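Local coordinates for riboflavin kinase, putative (Trypanosoma brucei, PDB 3BNW), which probably catalyses the ATP-dependent phosphorylation of riboflavin to FMN, the cofactor-forming step of flavin metabolism, at residues S33-P38 / H131-L136; A40-D45 / A114-I119; N57-G62 / K141-F146; G64-V69 / P101-E106; Y80-S85 / I118-E123. All coordinates share one frame; numbering follows the deposited sequence.

Contact 1. Residues S33-P38 / H131-L136; sequences SQLGFP and HSLQAL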
# COMPACT_ATOMS: atom_id res chain seq x y z
N SER A 33 12.31 11.24 -15.10
CA SER A 33 11.32 12.31 -15.05
C SER A 33 11.73 13.40 -14.06
O SER A 33 12.17 13.10 -12.94
CB SER A 33 9.94 11.76 -14.70
OG SER A 33 8.94 12.76 -14.81
N GLN A 34 11.56 14.65 -14.47
CA GLN A 34 11.91 15.81 -13.65
C GLN A 34 10.78 16.22 -12.69
O GLN A 34 10.96 17.14 -11.89
CB GLN A 34 12.27 17.00 -14.54
CG GLN A 34 13.37 16.74 -15.58
CD GLN A 34 14.75 16.58 -14.98
OE1 GLN A 34 15.10 17.28 -14.02
NE2 GLN A 34 15.54 15.68 -15.54
N LEU A 35 9.63 15.56 -12.78
CA LEU A 35 8.45 15.92 -11.98
C LEU A 35 8.60 15.62 -10.49
O LEU A 35 7.98 16.28 -9.65
CB LEU A 35 7.20 15.23 -12.52
CG LEU A 35 6.61 15.90 -13.75
CD1 LEU A 35 5.79 14.92 -14.57
CD2 LEU A 35 5.77 17.10 -13.33
N GLY A 36 9.41 14.62 -10.15
CA GLY A 36 9.63 14.25 -8.77
C GLY A 36 8.50 13.39 -8.23
O GLY A 36 7.87 13.72 -7.22
N PHE A 37 8.24 12.28 -8.92
CA PHE A 37 7.30 11.28 -8.44
C PHE A 37 7.86 10.64 -7.18
O PHE A 37 9.07 10.69 -6.95
CB PHE A 37 7.06 10.20 -9.50
CG PHE A 37 6.24 10.66 -10.67
CD1 PHE A 37 4.87 10.82 -10.55
CD2 PHE A 37 6.85 10.92 -11.90
CE1 PHE A 37 4.11 11.24 -11.63
CE2 PHE A 37 6.09 11.34 -12.99
CZ PHE A 37 4.73 11.51 -12.86
N PRO A 38 6.98 10.04 -6.36
CA PRO A 38 7.44 9.27 -5.21
C PRO A 38 8.26 8.05 -5.64
O PRO A 38 7.88 7.37 -6.59
CB PRO A 38 6.14 8.80 -4.56
CG PRO A 38 5.13 8.83 -5.67
CD PRO A 38 5.51 10.03 -6.46
N HIS A 131 -0.20 8.69 -21.97
CA HIS A 131 0.43 9.51 -23.00
C HIS A 131 0.61 10.92 -22.45
O HIS A 131 1.74 11.36 -22.25
CB HIS A 131 -0.41 9.49 -24.28
CG HIS A 131 -0.66 8.11 -24.81
ND1 HIS A 131 0.35 7.31 -25.33
CD2 HIS A 131 -1.79 7.37 -24.87
CE1 HIS A 131 -0.16 6.15 -25.69
NE2 HIS A 131 -1.45 6.15 -25.43
N SER A 132 -0.49 11.60 -22.18
CA SER A 132 -0.44 12.95 -21.61
C SER A 132 -0.22 12.90 -20.10
O SER A 132 -0.39 11.86 -19.46
CB SER A 132 -1.74 13.70 -21.92
OG SER A 132 -2.86 12.98 -21.47
N LEU A 133 0.16 14.05 -19.54
CA LEU A 133 0.33 14.21 -18.10
C LEU A 133 -1.01 14.35 -17.39
O LEU A 133 -1.18 13.90 -16.26
CB LEU A 133 1.20 15.44 -17.80
CG LEU A 133 1.40 15.84 -16.34
CD1 LEU A 133 2.03 14.70 -15.56
CD2 LEU A 133 2.25 17.10 -16.25
N GLN A 134 -1.97 14.99 -18.06
CA GLN A 134 -3.31 15.21 -17.49
C GLN A 134 -4.06 13.89 -17.39
O GLN A 134 -4.96 13.75 -16.57
CB GLN A 134 -4.10 16.23 -18.32
CG GLN A 134 -4.87 17.28 -17.50
CD GLN A 134 -5.08 18.62 -18.22
OE1 GLN A 134 -4.55 18.85 -19.32
NE2 GLN A 134 -5.84 19.51 -17.60
N ALA A 135 -3.67 12.93 -18.23
CA ALA A 135 -4.21 11.58 -18.17
C ALA A 135 -3.80 10.88 -16.88
O ALA A 135 -4.63 10.25 -16.22
CB ALA A 135 -3.75 10.77 -19.37
N LEU A 136 -2.52 11.01 -16.52
CA LEU A 136 -1.99 10.41 -15.29
C LEU A 136 -2.65 11.01 -14.06
O LEU A 136 -3.09 10.28 -13.17
CB LEU A 136 -0.46 10.59 -15.21
CG LEU A 136 0.26 10.12 -13.93
CD1 LEU A 136 -0.27 8.78 -13.40
CD2 LEU A 136 1.75 10.03 -14.17

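Contact 2. Residues A40-D45 / A114-I119; sequences ANIGLD and AVVKII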
# COMPACT_ATOMS: atom_id res chain seq x y z
N ALA A 40 9.39 5.87 -2.91
CA ALA A 40 9.45 5.12 -1.66
C ALA A 40 8.92 3.71 -1.88
O ALA A 40 7.89 3.53 -2.54
CB ALA A 40 8.65 5.82 -0.58
N ASN A 41 9.63 2.72 -1.34
CA ASN A 41 9.25 1.32 -1.48
C ASN A 41 9.21 0.62 -0.13
O ASN A 41 9.77 1.10 0.85
CB ASN A 41 10.25 0.58 -2.37
CG ASN A 41 10.55 1.30 -3.66
OD1 ASN A 41 9.75 1.27 -4.60
ND2 ASN A 41 11.70 1.96 -3.72
N ILE A 42 8.54 -0.52 -0.10
CA ILE A 42 8.60 -1.42 1.05
C ILE A 42 9.68 -2.46 0.77
O ILE A 42 9.66 -3.10 -0.28
CB ILE A 42 7.26 -2.11 1.32
CG1 ILE A 42 6.17 -1.06 1.55
CG2 ILE A 42 7.36 -3.02 2.54
CD1 ILE A 42 4.82 -1.65 1.90
N GLY A 43 10.63 -2.60 1.69
CA GLY A 43 11.72 -3.55 1.54
C GLY A 43 11.24 -4.99 1.58
O GLY A 43 10.65 -5.42 2.58
N LEU A 44 11.47 -5.73 0.50
CA LEU A 44 11.05 -7.12 0.39
C LEU A 44 12.25 -8.05 0.47
O LEU A 44 13.40 -7.61 0.46
CB LEU A 44 10.31 -7.34 -0.93
CG LEU A 44 9.21 -6.35 -1.30
CD1 LEU A 44 8.59 -6.70 -2.65
CD2 LEU A 44 8.14 -6.28 -0.21
N ASP A 45 11.97 -9.35 0.57
CA ASP A 45 12.98 -10.40 0.44
C ASP A 45 12.45 -11.46 -0.52
O ASP A 45 11.33 -11.34 -1.01
CB ASP A 45 13.36 -10.99 1.80
CG ASP A 45 12.19 -11.65 2.52
OD1 ASP A 45 11.13 -11.88 1.91
OD2 ASP A 45 12.34 -11.94 3.73
N ALA A 114 11.19 3.71 8.47
CA ALA A 114 10.04 3.46 9.32
C ALA A 114 9.39 2.16 8.90
O ALA A 114 9.44 1.79 7.73
CB ALA A 114 9.03 4.59 9.21
N VAL A 115 8.79 1.45 9.86
CA VAL A 115 8.07 0.23 9.54
C VAL A 115 6.67 0.60 9.05
O VAL A 115 5.95 1.35 9.70
CB VAL A 115 7.98 -0.72 10.76
CG1 VAL A 115 7.24 -2.00 10.38
CG2 VAL A 115 9.38 -1.06 11.28
N VAL A 116 6.32 0.10 7.89
CA VAL A 116 4.98 0.30 7.36
C VAL A 116 4.25 -1.04 7.39
O VAL A 116 4.82 -2.08 7.05
CB VAL A 116 5.00 0.89 5.93
CG1 VAL A 116 5.77 -0.00 4.98
CG2 VAL A 116 3.58 1.08 5.42
N LYS A 117 3.00 -1.00 7.82
CA LYS A 117 2.15 -2.17 7.83
C LYS A 117 0.95 -1.85 6.96
O LYS A 117 0.36 -0.79 7.12
CB LYS A 117 1.71 -2.48 9.26
CG LYS A 117 2.85 -2.77 10.22
CD LYS A 117 2.36 -2.89 11.65
CE LYS A 117 3.50 -2.72 12.66
NZ LYS A 117 3.02 -2.76 14.07
N ILE A 118 0.61 -2.74 6.04
CA ILE A 118 -0.56 -2.53 5.19
C ILE A 118 -1.44 -3.78 5.10
O ILE A 118 -0.94 -4.90 5.12
CB ILE A 118 -0.19 -2.03 3.75
CG1 ILE A 118 0.74 -3.01 3.04
CG2 ILE A 118 0.46 -0.65 3.81
CD1 ILE A 118 0.85 -2.78 1.54
N ILE A 119 -2.75 -3.55 5.06
CA ILE A 119 -3.72 -4.58 4.69
C ILE A 119 -4.26 -4.21 3.30
O ILE A 119 -4.86 -3.15 3.14
CB ILE A 119 -4.86 -4.68 5.73
CG1 ILE A 119 -4.29 -5.16 7.08
CG2 ILE A 119 -5.95 -5.65 5.26
CD1 ILE A 119 -5.32 -5.35 8.19

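Contact 3. Residues N57-G62 / K141-F146; sequences NLVVYG and KSDVQF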
# COMPACT_ATOMS: atom_id res chain seq x y z
N ASN A 57 1.56 -6.14 -11.45
CA ASN A 57 0.94 -5.40 -12.56
C ASN A 57 -0.36 -4.73 -12.13
O ASN A 57 -1.24 -4.49 -12.96
CB ASN A 57 0.72 -6.31 -13.79
CG ASN A 57 0.60 -5.53 -15.09
OD1 ASN A 57 -0.25 -5.83 -15.93
ND2 ASN A 57 1.45 -4.52 -15.28
N LEU A 58 -0.48 -4.40 -10.84
CA LEU A 58 -1.71 -3.84 -10.28
C LEU A 58 -1.49 -2.62 -9.40
O LEU A 58 -0.45 -2.49 -8.76
CB LEU A 58 -2.43 -4.88 -9.42
CG LEU A 58 -2.83 -6.20 -10.06
CD1 LEU A 58 -3.40 -7.12 -8.98
CD2 LEU A 58 -3.82 -5.99 -11.21
N VAL A 59 -2.49 -1.75 -9.38
CA VAL A 59 -2.64 -0.73 -8.34
C VAL A 59 -3.70 -1.24 -7.36
O VAL A 59 -4.82 -1.56 -7.76
CB VAL A 59 -3.11 0.62 -8.90
CG1 VAL A 59 -3.27 1.63 -7.76
CG2 VAL A 59 -2.15 1.14 -9.96
N VAL A 60 -3.33 -1.32 -6.08
CA VAL A 60 -4.21 -1.87 -5.05
C VAL A 60 -4.49 -0.83 -3.98
O VAL A 60 -3.88 0.23 -3.98
CB VAL A 60 -3.60 -3.14 -4.39
CG1 VAL A 60 -3.39 -4.23 -5.44
CG2 VAL A 60 -2.30 -2.82 -3.66
N TYR A 61 -5.41 -1.15 -3.08
CA TYR A 61 -5.83 -0.24 -2.04
C TYR A 61 -6.12 -0.96 -0.73
O TYR A 61 -6.29 -2.18 -0.70
CB TYR A 61 -7.07 0.54 -2.50
CG TYR A 61 -8.32 -0.31 -2.69
CD1 TYR A 61 -9.21 -0.51 -1.64
CD2 TYR A 61 -8.60 -0.90 -3.91
CE1 TYR A 61 -10.35 -1.28 -1.81
CE2 TYR A 61 -9.74 -1.67 -4.09
CZ TYR A 61 -10.61 -1.86 -3.03
OH TYR A 61 -11.75 -2.63 -3.19
N GLY A 62 -6.17 -0.20 0.36
CA GLY A 62 -6.49 -0.75 1.68
C GLY A 62 -6.14 0.20 2.80
O GLY A 62 -6.09 1.41 2.61
N LYS A 141 -6.35 10.84 -9.31
CA LYS A 141 -7.55 11.39 -8.68
C LYS A 141 -8.70 10.37 -8.64
O LYS A 141 -9.42 10.27 -7.65
CB LYS A 141 -8.02 12.65 -9.40
CG LYS A 141 -7.41 13.95 -8.88
CD LYS A 141 -7.40 15.05 -9.96
CE LYS A 141 -8.79 15.43 -10.47
NZ LYS A 141 -8.74 16.08 -11.83
N SER A 142 -8.85 9.63 -9.73
CA SER A 142 -9.85 8.56 -9.79
C SER A 142 -9.50 7.40 -8.86
O SER A 142 -10.39 6.79 -8.28
CB SER A 142 -10.02 8.06 -11.23
OG SER A 142 -10.49 9.10 -12.07
N ASP A 143 -8.21 7.09 -8.74
CA ASP A 143 -7.76 6.04 -7.82
C ASP A 143 -7.99 6.46 -6.37
O ASP A 143 -8.49 5.67 -5.57
CB ASP A 143 -6.26 5.76 -8.00
CG ASP A 143 -5.92 5.20 -9.36
OD1 ASP A 143 -6.79 4.62 -10.05
OD2 ASP A 143 -4.74 5.33 -9.73
N VAL A 144 -7.60 7.69 -6.05
CA VAL A 144 -7.74 8.23 -4.70
C VAL A 144 -9.20 8.23 -4.24
O VAL A 144 -9.50 7.79 -3.13
CB VAL A 144 -7.16 9.67 -4.61
CG1 VAL A 144 -7.43 10.28 -3.24
CG2 VAL A 144 -5.67 9.66 -4.90
N GLN A 145 -10.10 8.69 -5.10
CA GLN A 145 -11.52 8.78 -4.75
C GLN A 145 -12.17 7.40 -4.65
O GLN A 145 -13.01 7.16 -3.79
CB GLN A 145 -12.29 9.65 -5.75
CG GLN A 145 -13.33 10.57 -5.11
CD GLN A 145 -12.72 11.88 -4.58
OE1 GLN A 145 -11.91 11.87 -3.65
NE2 GLN A 145 -13.12 13.00 -5.18
N PHE A 146 -11.78 6.51 -5.56
CA PHE A 146 -12.27 5.14 -5.56
C PHE A 146 -11.89 4.44 -4.26
O PHE A 146 -12.75 3.91 -3.56
CB PHE A 146 -11.69 4.38 -6.76
CG PHE A 146 -12.10 2.94 -6.83
CD1 PHE A 146 -13.42 2.59 -7.11
CD2 PHE A 146 -11.18 1.91 -6.64
CE1 PHE A 146 -13.81 1.26 -7.18
CE2 PHE A 146 -11.57 0.58 -6.71
CZ PHE A 146 -12.88 0.26 -6.99

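Contact 4. Residues G64-V69 / P101-E106; sequences GTVSQV and PYFLHE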
# COMPACT_ATOMS: atom_id res chain seq x y z
N GLY A 64 -3.40 1.24 5.97
CA GLY A 64 -2.00 1.14 6.37
C GLY A 64 -1.67 1.97 7.58
O GLY A 64 -2.42 2.87 7.96
N THR A 65 -0.53 1.66 8.20
CA THR A 65 -0.03 2.44 9.33
C THR A 65 1.47 2.65 9.19
O THR A 65 2.15 1.90 8.48
CB THR A 65 -0.33 1.74 10.69
OG1 THR A 65 0.41 0.52 10.78
CG2 THR A 65 -1.82 1.44 10.83
N VAL A 66 1.98 3.68 9.86
CA VAL A 66 3.41 3.99 9.86
C VAL A 66 3.89 4.09 11.30
O VAL A 66 3.23 4.70 12.14
CB VAL A 66 3.71 5.30 9.08
CG1 VAL A 66 5.16 5.73 9.25
CG2 VAL A 66 3.39 5.11 7.61
N SER A 67 5.03 3.45 11.58
CA SER A 67 5.52 3.27 12.94
C SER A 67 7.04 3.26 12.97
O SER A 67 7.69 3.04 11.94
CB SER A 67 5.00 1.95 13.53
OG SER A 67 3.60 1.97 13.73
N GLN A 68 7.59 3.50 14.16
CA GLN A 68 9.04 3.49 14.38
C GLN A 68 9.78 4.41 13.40
O GLN A 68 10.78 4.03 12.78
CB GLN A 68 9.58 2.05 14.33
CG GLN A 68 9.09 1.18 15.48
CD GLN A 68 9.62 -0.24 15.43
OE1 GLN A 68 9.66 -0.86 14.36
NE2 GLN A 68 10.03 -0.77 16.58
N VAL A 69 9.28 5.64 13.28
CA VAL A 69 9.88 6.63 12.40
C VAL A 69 11.12 7.20 13.10
O VAL A 69 11.01 7.67 14.23
CB VAL A 69 8.90 7.77 12.07
CG1 VAL A 69 9.55 8.79 11.14
CG2 VAL A 69 7.63 7.21 11.45
N PRO A 101 3.90 2.21 -2.09
CA PRO A 101 2.65 2.65 -1.48
C PRO A 101 2.47 4.17 -1.53
O PRO A 101 3.45 4.92 -1.48
CB PRO A 101 2.80 2.17 -0.03
CG PRO A 101 4.28 2.13 0.23
CD PRO A 101 5.00 2.18 -1.10
N TYR A 102 1.21 4.60 -1.61
CA TYR A 102 0.86 6.01 -1.62
C TYR A 102 -0.22 6.27 -0.57
O TYR A 102 -1.41 6.11 -0.84
CB TYR A 102 0.36 6.46 -3.01
CG TYR A 102 1.05 5.78 -4.18
CD1 TYR A 102 2.40 6.02 -4.45
CD2 TYR A 102 0.35 4.93 -5.02
CE1 TYR A 102 3.03 5.40 -5.52
CE2 TYR A 102 0.97 4.32 -6.10
CZ TYR A 102 2.31 4.56 -6.34
OH TYR A 102 2.92 3.95 -7.41
N PHE A 103 0.21 6.66 0.63
CA PHE A 103 -0.73 6.96 1.70
C PHE A 103 -1.59 8.17 1.35
O PHE A 103 -1.06 9.23 0.99
CB PHE A 103 0.01 7.22 3.02
CG PHE A 103 0.36 5.98 3.77
CD1 PHE A 103 -0.60 5.34 4.55
CD2 PHE A 103 1.63 5.43 3.71
CE1 PHE A 103 -0.30 4.17 5.24
CE2 PHE A 103 1.95 4.26 4.40
CZ PHE A 103 0.97 3.64 5.17
N LEU A 104 -2.91 8.01 1.48
CA LEU A 104 -3.84 9.13 1.36
C LEU A 104 -3.82 9.95 2.65
O LEU A 104 -4.82 10.05 3.36
CB LEU A 104 -5.26 8.64 1.04
CG LEU A 104 -5.54 8.16 -0.39
CD1 LEU A 104 -4.43 7.28 -0.94
CD2 LEU A 104 -6.87 7.44 -0.43
N HIS A 105 -2.65 10.51 2.94
CA HIS A 105 -2.43 11.31 4.15
C HIS A 105 -1.20 12.21 3.98
O HIS A 105 -0.21 11.81 3.36
CB HIS A 105 -2.25 10.40 5.36
CG HIS A 105 -1.96 11.15 6.63
ND1 HIS A 105 -2.91 11.90 7.28
CD2 HIS A 105 -0.82 11.26 7.35
CE1 HIS A 105 -2.36 12.45 8.35
NE2 HIS A 105 -1.10 12.08 8.42
N GLU A 106 -1.27 13.41 4.54
CA GLU A 106 -0.20 14.39 4.43
C GLU A 106 0.60 14.38 5.72
O GLU A 106 0.19 14.97 6.71
CB GLU A 106 -0.74 15.80 4.13
CG GLU A 106 -2.03 15.84 3.29
CD GLU A 106 -3.30 15.90 4.15
OE1 GLU A 106 -4.02 14.88 4.20
OE2 GLU A 106 -3.54 16.96 4.78

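Contact 5. Residues Y80-S85 / I118-E123; sequences YPFAAS and IIVLGE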
# COMPACT_ATOMS: atom_id res chain seq x y z
N TYR A 80 -4.44 4.74 7.96
CA TYR A 80 -4.85 5.63 6.86
C TYR A 80 -5.21 4.83 5.62
O TYR A 80 -4.72 3.72 5.42
CB TYR A 80 -3.72 6.60 6.50
CG TYR A 80 -3.24 7.45 7.65
CD1 TYR A 80 -4.09 8.34 8.29
CD2 TYR A 80 -1.91 7.38 8.09
CE1 TYR A 80 -3.65 9.14 9.35
CE2 TYR A 80 -1.46 8.18 9.14
CZ TYR A 80 -2.33 9.05 9.76
OH TYR A 80 -1.89 9.83 10.81
N PRO A 81 -6.09 5.39 4.76
CA PRO A 81 -6.28 4.81 3.42
C PRO A 81 -4.99 4.88 2.60
O PRO A 81 -4.16 5.77 2.81
CB PRO A 81 -7.36 5.71 2.79
CG PRO A 81 -7.99 6.44 3.92
CD PRO A 81 -6.95 6.57 4.98
N PHE A 82 -4.81 3.94 1.68
CA PHE A 82 -3.65 3.96 0.81
C PHE A 82 -3.96 3.25 -0.50
O PHE A 82 -4.82 2.37 -0.55
CB PHE A 82 -2.44 3.29 1.48
CG PHE A 82 -2.41 1.80 1.31
CD1 PHE A 82 -3.04 0.97 2.23
CD2 PHE A 82 -1.78 1.22 0.22
CE1 PHE A 82 -3.03 -0.40 2.07
CE2 PHE A 82 -1.77 -0.15 0.05
CZ PHE A 82 -2.40 -0.96 0.98
N ALA A 83 -3.26 3.66 -1.56
CA ALA A 83 -3.19 2.90 -2.80
C ALA A 83 -1.73 2.51 -2.97
O ALA A 83 -0.85 3.08 -2.31
CB ALA A 83 -3.66 3.73 -3.96
N ALA A 84 -1.46 1.54 -3.83
CA ALA A 84 -0.08 1.05 -4.01
C ALA A 84 0.09 0.34 -5.33
O ALA A 84 -0.84 -0.33 -5.80
CB ALA A 84 0.30 0.11 -2.87
N SER A 85 1.27 0.48 -5.92
CA SER A 85 1.61 -0.23 -7.15
C SER A 85 2.51 -1.42 -6.83
O SER A 85 3.51 -1.27 -6.12
CB SER A 85 2.31 0.70 -8.13
OG SER A 85 1.51 1.83 -8.43
N ILE A 118 0.61 -2.74 6.04
CA ILE A 118 -0.56 -2.53 5.19
C ILE A 118 -1.44 -3.78 5.10
O ILE A 118 -0.94 -4.90 5.12
CB ILE A 118 -0.19 -2.03 3.75
CG1 ILE A 118 0.74 -3.01 3.04
CG2 ILE A 118 0.46 -0.65 3.81
CD1 ILE A 118 0.85 -2.78 1.54
N ILE A 119 -2.75 -3.55 5.06
CA ILE A 119 -3.72 -4.58 4.69
C ILE A 119 -4.26 -4.21 3.30
O ILE A 119 -4.86 -3.15 3.14
CB ILE A 119 -4.86 -4.68 5.73
CG1 ILE A 119 -4.29 -5.16 7.08
CG2 ILE A 119 -5.95 -5.65 5.26
CD1 ILE A 119 -5.32 -5.35 8.19
N VAL A 120 -4.02 -5.06 2.31
CA VAL A 120 -4.47 -4.82 0.93
C VAL A 120 -5.82 -5.50 0.73
O VAL A 120 -5.91 -6.71 0.78
CB VAL A 120 -3.46 -5.36 -0.12
CG1 VAL A 120 -4.07 -5.31 -1.50
CG2 VAL A 120 -2.18 -4.57 -0.09
N LEU A 121 -6.86 -4.71 0.49
CA LEU A 121 -8.23 -5.21 0.45
C LEU A 121 -8.80 -5.35 -0.95
O LEU A 121 -9.80 -6.03 -1.14
CB LEU A 121 -9.13 -4.32 1.31
CG LEU A 121 -8.83 -4.36 2.81
CD1 LEU A 121 -9.47 -3.19 3.53
CD2 LEU A 121 -9.27 -5.68 3.41
N GLY A 122 -8.19 -4.70 -1.94
CA GLY A 122 -8.66 -4.87 -3.32
C GLY A 122 -7.82 -4.19 -4.37
O GLY A 122 -6.86 -3.46 -4.07
N GLU A 123 -8.21 -4.42 -5.63
CA GLU A 123 -7.49 -3.91 -6.79
C GLU A 123 -8.28 -2.84 -7.54
O GLU A 123 -9.50 -2.94 -7.69
CB GLU A 123 -7.16 -5.07 -7.72
CG GLU A 123 -8.36 -5.80 -8.30
CD GLU A 123 -7.98 -7.14 -8.88
OE1 GLU A 123 -6.77 -7.40 -8.99
OE2 GLU A 123 -8.89 -7.93 -9.21

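Contact 1. Residues S33-P38 / H131-L136
Phe37 and Leu136 approach from opposite directions to make the closer of two small apolar touches between the loop 33-38 and the start of helix 133-151. From its CB, Phe37 sends CG away from its own carbonyl carbon (chi1 -72°), and the ring is carried toward the helix. CE2 rests near Leu35 CD1 of the same loop, 3.9 Å away. At the far end of the ring, CZ lies 3.6 Å from Leu136 CD2, and CE1 is almost as near to that methyl, which approaches the ring at a slant. The second touch is tip to tip: Leu35 CD1 meets Leu133 CD1 at 3.9 Å. No hydrogen bond joins the two segments, and their backbones stay more than 10 Å apart. On the helix side, Ser132 is the N-cap, its OG accepting a weak bond from Ala135 N at 3.3 Å, while Leu136 also leans on Phe130. This is a surface contact whose residues touch crystal neighbours, and the loop just before it, 27-32, is not modelled. Pro38 begins the Pro-Thr-Ala-Asn signature of riboflavin kinases, which in relatives contributes to the magnesium-nucleotide site.

Contact 2. Residues A40-D45 / A114-I119
Ile42 meets Val116 and Ile118 in this contact, reaching them from the short strand 41-42. Asn41, the first residue of that strand, turns its CB away from 114-119; its backbone bonds to Val25 and its side chain rests on Thr98. Next comes Ile42, with CB directed at the other strand and CG1 beside the backbone N, anti to the carbonyl carbon (chi1 -58°). Its side chain crosses that of Val116 at about a right angle: Val116 CG1 is 3.6 Å from Ile42 CG1 and equally near Ile42 CD1, with Ile42 CG2 at the looser distance of 4.2 Å. One methyl of the valine is thus set against the whole outer arm of the isoleucine. Farther along, Ile42 CD1 and Ile118 CD1 reach for each other tip to tip, 4.1 Å apart. The backbone of Ile42 bonds to Val99 and that of Gly43 to Lys23, so this short piece links strand 18-25 to strand 98-103, consistent with the closed antiparallel barrel of the riboflavin kinase fold. Strand 115-126 also pairs with 18-25, and Ile42 faces it across the barrel interior, where Val116 and Ile118 are buried and Pro101 and Phe103 add further apolar cover. Past Gly43 the chain leaves the barrel wall: Leu44 packs on Leu97, and Asp45 becomes the N-cap of helix 46-52, its OD1 accepting from Val48 N.

Contact 3. Residues N57-G62 / K141-F146
Helix 133-151 lies against the outside of the beta barrel, and Tyr61 of strand 58-69 with Phe146 of the helix forms the main touch here. The rings make an offset T-shaped pair: the edge of Phe146 is directed at the face of Tyr61, with centroids 5.7 Å apart and planes at 80°. The nearest atoms are Tyr61 CE2 and Phe146 CE2, 3.9 Å from each other. Tyr61 holds its CG between its backbone N and carbonyl carbon (chi1 66°), which stands the ring out from the strand toward the helix, where Thr147 and Met150 also touch it. Its OH is hydrogen-bonded to Gln11 OE1, fixing the far end of the ring. Strand 58-69 is one stave of this antiparallel barrel, paired with both 75-87 and 115-126; a G1 beta bulge at Asn57 and Leu58, opposite Ile86, marks its start. One turn back along the helix, Asp143 OD2 comes no nearer than 4.4 Å to Val59 CG1, a loose approach. The carboxylate is engaged instead by the neighbouring strand, since OD1 forms a salt bridge with Arg125 NE. Phe146 also stacks on His8, a residue of the purification tag.

Contact 4. Residues G64-V69 / P101-E106
Strands 64-69 and 101-103 run almost perpendicular, their axes 89° apart in direction and 9.2 Å apart at closest approach, with the ring of Phe103 reaching both Gly64 and Val66. Phe103 places CG anti to its carbonyl carbon (chi1 -84°), and the ring reaches the other strand with its outer atoms. Gly64 has no side chain to hold it off, so the ring edge comes right up to the backbone: CE1 of Phe103 is 3.5 Å from Gly64 C, which lies in the ring plane. Thr65 N is also near that edge, 3.9 Å from Phe103 CZ, but its hydrogen bond goes to Lys117 in the next strand. Val66 crosses the ring obliquely, its CG2 lying 3.6 Å from Phe103 CE2 and about as near to CZ. Tyr80 and Val116 pack on the same phenylalanine. Just beyond it the chain folds into an inverse gamma turn centred on Leu104, where His105 N gives a weak bond to Phe103 O at 2.8 Å. The edge of Phe103 against Gly64, with Val66 and Val116 beside the ring, joins two nearly perpendicular strands inside the antiparallel barrel of the riboflavin kinase fold.

Contact 5. Residues Y80-S85 / I118-E123
Phe82 packs on Ile118 and reaches past it to Val120, and most of the buried surface comes from these three. The phenylalanine CG sits between its own N and carbonyl carbon (chi1 85°), which drops the ring from strand 80-85 straight toward strand 118-123. Ile118 meets it from across, the two side chains at about a right angle. Its CG2 makes a CH-pi contact over one ring face, 4.0 Å from the Phe82 centroid and 16° off the normal. The branch point comes still closer to the rim, with Ile118 CB 3.7 Å from Phe82 CE1, and Ile118 CD1 lies 3.8 Å from Phe82 CZ. Val120 CG2 approaches differently, at the ring edge in its plane, 3.8 Å from Phe82 CZ. Beside it the backbone itself takes part, Ile119 O lying 3.5 Å from Phe82 CE1 near the ring plane. Ala84 CB, two residues on from Phe82, also lies at the ring edge. The strand directions differ by 70°, and both strands pair with 58-69; Leu121 and Gly122 form a classic beta bulge opposite Tyr61. This packing of a ring on branched aliphatic side chains is part of the hydrophobic core of the riboflavin kinase barrel.

Overall arrangement
Contacts 2, 4 and 5 are apolar packing in the barrel interior, contact 4 partly against a glycine backbone, whereas contact 3 joins the outer wall to helix 133-151 and contact 1 links the first turn of that helix to a surface loop. Contact 5 lies nearest the middle of the chain, its centre about 4 Å from the chain's centre, against about 20 Å for contact 1. Contacts 2 and 5 share Ile118 on strand 115-126, and contacts 3 and 4 both draw on strand 58-69. None has a hydrogen bond across its own segments; main-chain bonds bind neighbours instead, probably Lys117 O to Thr65 N between contacts 2 and 4. Contact 3 differs in its ring pair, flanked by the Asp143-Arg125 salt bridge.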